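Local coordinates for octaprenyl Pyrophosphate Synthase (Helicobacter pylori, PDB 3TC1) that catalyses chain elongation with isopentenyl pyrophosphate to make octaprenyl pyrophosphate, as a trans-type polyprenyl synthase of all-helical fold, at the interface of chains A and B. Sequence-based numbering; all coordinates share one arbitrary frame. Chains: chain A/B, Octaprenyl Pyrophosphate Synthase.

Contact 1: the interface of chains A and B. Residues chain A 22, 24-25, 28, 103-104, 107; chain B 135-136, 139, 143.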
loop_
_atom_site.group_PDB
_atom_site.type_symbol
_atom_site.label_atom_id
_atom_site.label_comp_id
_atom_site.label_asym_id
_atom_site.label_seq_id
_atom_site.Cartn_x
_atom_site.Cartn_y
_atom_site.Cartn_z
ATOM N N SER A 22 4.768 3.006 -17.784
ATOM C CA SER A 22 3.720 4.003 -17.644
ATOM C C SER A 22 4.311 5.404 -17.698
ATOM O O SER A 22 5.121 5.777 -16.851
ATOM C CB SER A 22 2.981 3.811 -16.319
ATOM O OG SER A 22 2.118 4.902 -16.060
ATOM N N PHE A 24 2.770 8.118 -17.152
ATOM C CA PHE A 24 2.248 8.851 -16.000
ATOM C C PHE A 24 3.133 8.587 -14.792
ATOM O O PHE A 24 3.479 9.498 -14.047
ATOM C CB PHE A 24 0.815 8.418 -15.680
ATOM C CG PHE A 24 -0.146 8.602 -16.821
ATOM C CD1 PHE A 24 -0.234 9.823 -17.486
ATOM C CD2 PHE A 24 -0.978 7.557 -17.219
ATOM C CE1 PHE A 24 -1.132 10.006 -18.536
ATOM C CE2 PHE A 24 -1.883 7.725 -18.269
ATOM C CZ PHE A 24 -1.963 8.955 -18.928
ATOM N N ILE A 25 3.497 7.328 -14.603
ATOM C CA ILE A 25 4.351 6.960 -13.489
ATOM C C ILE A 25 5.738 7.565 -13.655
ATOM O O ILE A 25 6.340 8.008 -12.683
ATOM C CB ILE A 25 4.443 5.428 -13.351
ATOM C CG1 ILE A 25 3.084 4.889 -12.887
ATOM C CG2 ILE A 25 5.544 5.046 -12.358
ATOM C CD1 ILE A 25 3.064 3.401 -12.623
ATOM N N LEU A 28 5.566 11.119 -12.441
ATOM C CA LEU A 28 5.528 11.225 -10.985
ATOM C C LEU A 28 6.898 10.926 -10.388
ATOM O O LEU A 28 7.347 11.597 -9.457
ATOM C CB LEU A 28 4.498 10.249 -10.403
ATOM C CG LEU A 28 3.017 10.592 -10.601
ATOM C CD1 LEU A 28 2.151 9.386 -10.269
ATOM C CD2 LEU A 28 2.648 11.783 -9.726
ATOM N N MET A 103 -0.756 7.160 -4.618
ATOM C CA MET A 103 -0.627 6.335 -5.814
ATOM C C MET A 103 0.811 5.907 -6.093
ATOM O O MET A 103 1.077 4.732 -6.328
ATOM C CB MET A 103 -1.182 7.076 -7.038
ATOM C CG MET A 103 -2.652 7.451 -6.935
ATOM S SD MET A 103 -3.355 8.023 -8.506
ATOM C CE MET A 103 -2.492 9.613 -8.733
ATOM N N LEU A 104 1.735 6.860 -6.083
ATOM C CA LEU A 104 3.130 6.534 -6.348
ATOM C C LEU A 104 3.653 5.600 -5.258
ATOM O O LEU A 104 4.510 4.755 -5.514
ATOM C CB LEU A 104 3.975 7.808 -6.412
ATOM C CG LEU A 104 5.398 7.609 -6.941
ATOM C CD1 LEU A 104 5.346 7.022 -8.347
ATOM C CD2 LEU A 104 6.138 8.934 -6.940
ATOM N N VAL A 107 2.732 2.081 -6.087
ATOM C CA VAL A 107 3.554 1.622 -7.206
ATOM C C VAL A 107 4.905 1.131 -6.673
ATOM O O VAL A 107 5.391 0.067 -7.062
ATOM C CB VAL A 107 3.802 2.765 -8.224
ATOM C CG1 VAL A 107 4.916 2.382 -9.184
ATOM C CG2 VAL A 107 2.529 3.054 -9.004
ATOM N N SER B 135 -2.146 -0.818 -9.208
ATOM C CA SER B 135 -1.658 0.513 -8.867
ATOM C C SER B 135 -1.405 1.336 -10.129
ATOM O O SER B 135 -1.641 2.543 -10.141
ATOM C CB SER B 135 -0.386 0.426 -8.010
ATOM O OG SER B 135 0.749 0.045 -8.775
ATOM N N ARG B 136 -0.943 0.692 -11.197
ATOM C CA ARG B 136 -0.703 1.413 -12.441
ATOM C C ARG B 136 -2.052 1.838 -13.022
ATOM O O ARG B 136 -2.191 2.936 -13.565
ATOM C CB ARG B 136 0.036 0.538 -13.461
ATOM C CG ARG B 136 0.350 1.269 -14.759
ATOM C CD ARG B 136 1.157 0.413 -15.719
ATOM N NE ARG B 136 0.377 -0.674 -16.300
ATOM C CZ ARG B 136 0.907 -1.736 -16.900
ATOM N NH1 ARG B 136 2.223 -1.858 -17.000
ATOM N NH2 ARG B 136 0.119 -2.683 -17.397
ATOM N N ILE B 139 -3.486 4.894 -11.171
ATOM C CA ILE B 139 -2.837 6.126 -11.599
ATOM C C ILE B 139 -3.326 6.516 -12.986
ATOM O O ILE B 139 -3.587 7.684 -13.254
ATOM C CB ILE B 139 -1.306 5.974 -11.623
ATOM C CG1 ILE B 139 -0.785 5.851 -10.194
ATOM C CG2 ILE B 139 -0.666 7.174 -12.315
ATOM C CD1 ILE B 139 0.709 5.643 -10.103
ATOM N N PHE B 143 -5.316 10.057 -13.998
ATOM C CA PHE B 143 -4.655 10.963 -14.944
ATOM C C PHE B 143 -5.546 11.101 -16.189
ATOM O O PHE B 143 -5.755 12.202 -16.699
ATOM C CB PHE B 143 -3.262 10.455 -15.356
ATOM C CG PHE B 143 -2.152 10.903 -14.442
ATOM C CD1 PHE B 143 -2.118 10.497 -13.111
ATOM C CD2 PHE B 143 -1.138 11.734 -14.912
ATOM C CE1 PHE B 143 -1.091 10.911 -12.260
ATOM C CE2 PHE B 143 -0.109 12.153 -14.070
ATOM C CZ PHE B 143 -0.086 11.740 -12.742
HETATM O O HOH W 1 -1.551 3.756 -7.694
#

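Contact 2: the interface of chains A and B. Residues chain A 99, 103; chain B 79-80, 82, 98.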
loop_
_atom_site.group_PDB
_atom_site.type_symbol
_atom_site.label_atom_id
_atom_site.label_comp_id
_atom_site.label_asym_id
_atom_site.label_seq_id
_atom_site.Cartn_x
_atom_site.Cartn_y
_atom_site.Cartn_z
ATOM N N PHE A 99 -2.664 12.804 -3.940
ATOM C CA PHE A 99 -3.233 11.472 -3.908
ATOM C C PHE A 99 -2.272 10.851 -4.916
ATOM O O PHE A 99 -2.305 9.657 -5.201
ATOM C CB PHE A 99 -4.687 11.450 -4.396
ATOM C CG PHE A 99 -5.678 12.077 -3.428
ATOM C CD1 PHE A 99 -5.723 11.691 -2.083
ATOM C CD2 PHE A 99 -6.587 13.033 -3.877
ATOM C CE1 PHE A 99 -6.670 12.253 -1.203
ATOM C CE2 PHE A 99 -7.531 13.598 -3.015
ATOM C CZ PHE A 99 -7.574 13.209 -1.673
ATOM N N MET A 103 -0.756 7.160 -4.618
ATOM C CA MET A 103 -0.627 6.335 -5.814
ATOM C C MET A 103 0.811 5.907 -6.093
ATOM O O MET A 103 1.077 4.732 -6.328
ATOM C CB MET A 103 -1.182 7.076 -7.038
ATOM C CG MET A 103 -2.652 7.451 -6.935
ATOM S SD MET A 103 -3.355 8.023 -8.506
ATOM C CE MET A 103 -2.492 9.613 -8.733
ATOM N N VAL B 79 -9.844 6.967 -0.738
ATOM C CA VAL B 79 -9.070 8.141 -0.352
ATOM C C VAL B 79 -8.853 9.030 -1.573
ATOM O O VAL B 79 -9.137 10.229 -1.549
ATOM C CB VAL B 79 -7.685 7.736 0.204
ATOM C CG1 VAL B 79 -6.846 8.977 0.484
ATOM C CG2 VAL B 79 -7.859 6.912 1.468
ATOM N N ILE B 80 -8.354 8.422 -2.642
ATOM C CA ILE B 80 -8.068 9.134 -3.880
ATOM C C ILE B 80 -9.319 9.728 -4.533
ATOM O O ILE B 80 -9.251 10.769 -5.184
ATOM C CB ILE B 80 -7.352 8.197 -4.875
ATOM C CG1 ILE B 80 -6.982 8.954 -6.147
ATOM C CG2 ILE B 80 -8.239 7.019 -5.198
ATOM C CD1 ILE B 80 -6.204 8.115 -7.127
ATOM N N LYS B 82 -11.878 10.640 -2.756
ATOM C CA LYS B 82 -12.501 11.441 -1.706
ATOM C C LYS B 82 -13.915 10.949 -1.412
ATOM O O LYS B 82 -14.805 11.736 -1.078
ATOM C CB LYS B 82 -12.539 12.918 -2.111
ATOM C CG LYS B 82 -11.167 13.541 -2.333
ATOM C CD LYS B 82 -11.269 15.033 -2.621
ATOM C CE LYS B 82 -12.196 15.308 -3.797
ATOM N NZ LYS B 82 -11.806 14.525 -5.003
ATOM N N ASN B 98 -7.869 10.447 5.931
ATOM C CA ASN B 98 -7.149 9.854 4.810
ATOM C C ASN B 98 -5.932 9.052 5.237
ATOM O O ASN B 98 -5.711 7.941 4.754
ATOM C CB ASN B 98 -6.697 10.931 3.824
ATOM C CG ASN B 98 -7.851 11.555 3.077
ATOM O OD1 ASN B 98 -8.817 10.874 2.725
ATOM N ND2 ASN B 98 -7.752 12.855 2.814
#

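Contact 1: the interface of chains A and B
B:Ile139 turns CG1 anti to its own carbonyl carbon (chi1 -69°) and runs on almost fully extended to CD1 (chi2 178°), which drives the branch straight into chain A. Its tip CD1 arrives at right angles to the side chains of A:Val107 and A:Ile25: CD1 lies 3.4 Å from A:Val107 CG2, tight for two methyls, and 3.7 Å from A:Ile25 CG1. Further down the same branch, B:Ile139 CG1 presses on A:Met103 CB at 3.4 Å, again a tight fit, while the other methyl, CG2, faces A:Phe24 CB. A:Leu28 meets B:Ile139 tip to tip through CD1, so helix 23-29 and helix 100-116 of chain A together enclose this isoleucine.

One turn along helix 121-144, B:Phe143 slides past A:Phe24 in the opposite direction. B:Phe143 CB sits over the centre of the A:Phe24 ring, 3.7 Å from its centroid, and A:Phe24 CB in turn lies above the B:Phe143 ring, offset toward the rim. The far end of that ring, CZ, points at A:Leu28 CG (3.9 Å).

No nitrogen or oxygen of one chain comes close enough to bond the other here, and the polar link is through water: one molecule joins the backbone carbonyls, 3.1 Å from A:Met103 O and 2.7 Å from B:Ser135 O. Within chain A, A:Ser22 OG accepts from A:Ile25 N (3.1 Å, 162° at the hydrogen), a bond at the start of helix 23-29 that helps position A:Ile25. B:Arg136 lays its aliphatic CG and CD beside A:Ser22 CB. Essentially hydrophobic, the patch and its two-fold twin bury side chains that probably help hold the homodimer together, the usual state of this family.

Contact 2: the interface of chains A and B
A loop residue of chain A, A:Phe99, just ahead of helix 100-116, meets the end of helix 53-80 of chain B and the loop that follows it, with B:Asn98 of helix 92-116 at the fringe. The DDxxD motif, here DDVID, runs over the end of helix 53-80; it is the first aspartate-rich motif of the family, which binds the allylic diphosphate through magnesium. B:Val79 and B:Ile80 are its two middle residues, and B:Lys82 comes directly after it.

A:Phe99 is poorly ordered, so its details deserve caution, yet it buries 93 Å² against chain B. As modelled, chi1 of -72° puts CG anti to the carbonyl carbon and sends the ring across the helix end. One face lies over backbone: B:Val79 O is 3.1 Å above the ring plane, toward the rim, and B:Ile80 CA is 3.8 Å above it on the same side. The carbonyl oxygen sits over the rim near CE1 and CZ, its C=O tilted to the ring, which by itself would probably bring little electrostatic gain; carbon contacts probably supply much of the hold. B:Val79 adds its methyl CG1, 3.7 Å from A:Phe99 CE1, the two side chains meeting at a slant.

B:Ile80 has CG1 anti to its backbone N (chi1 -177°) and an extended chain beyond. CG1 passes A:Phe99 CB at 3.8 Å, and CD1 continues to A:Met103, crossing it at about a right angle with CD1 3.6 Å from A:Met103 CG. The approach of the sulphur to that methyl is too short to be trusted.

Beyond the outer rim of the ring stands B:Lys82. Its backbone takes a left-handed conformation, and its side chain runs roughly perpendicular to A:Phe99, with methylene carbon B:Lys82 CG 3.7 Å from A:Phe99 CZ.

Contact 1 and contact 2 are neighbouring patches of one two-fold interface, their C-alpha centres about 13 Å apart. A:Met103 belongs to both: its CB and sulphur serve contact 1, and its CG reaches contact 2, so helix 100-116 of chain A spans the two. On the chain B side the elements differ, helix 121-144 in contact 1 and the end of helix 53-80 in contact 2. The interface thus extends from helix 121-144 to the partner's aspartate-rich motif, and dimer formation may help to shape each active site; the twin contacts repeat this for the other chain.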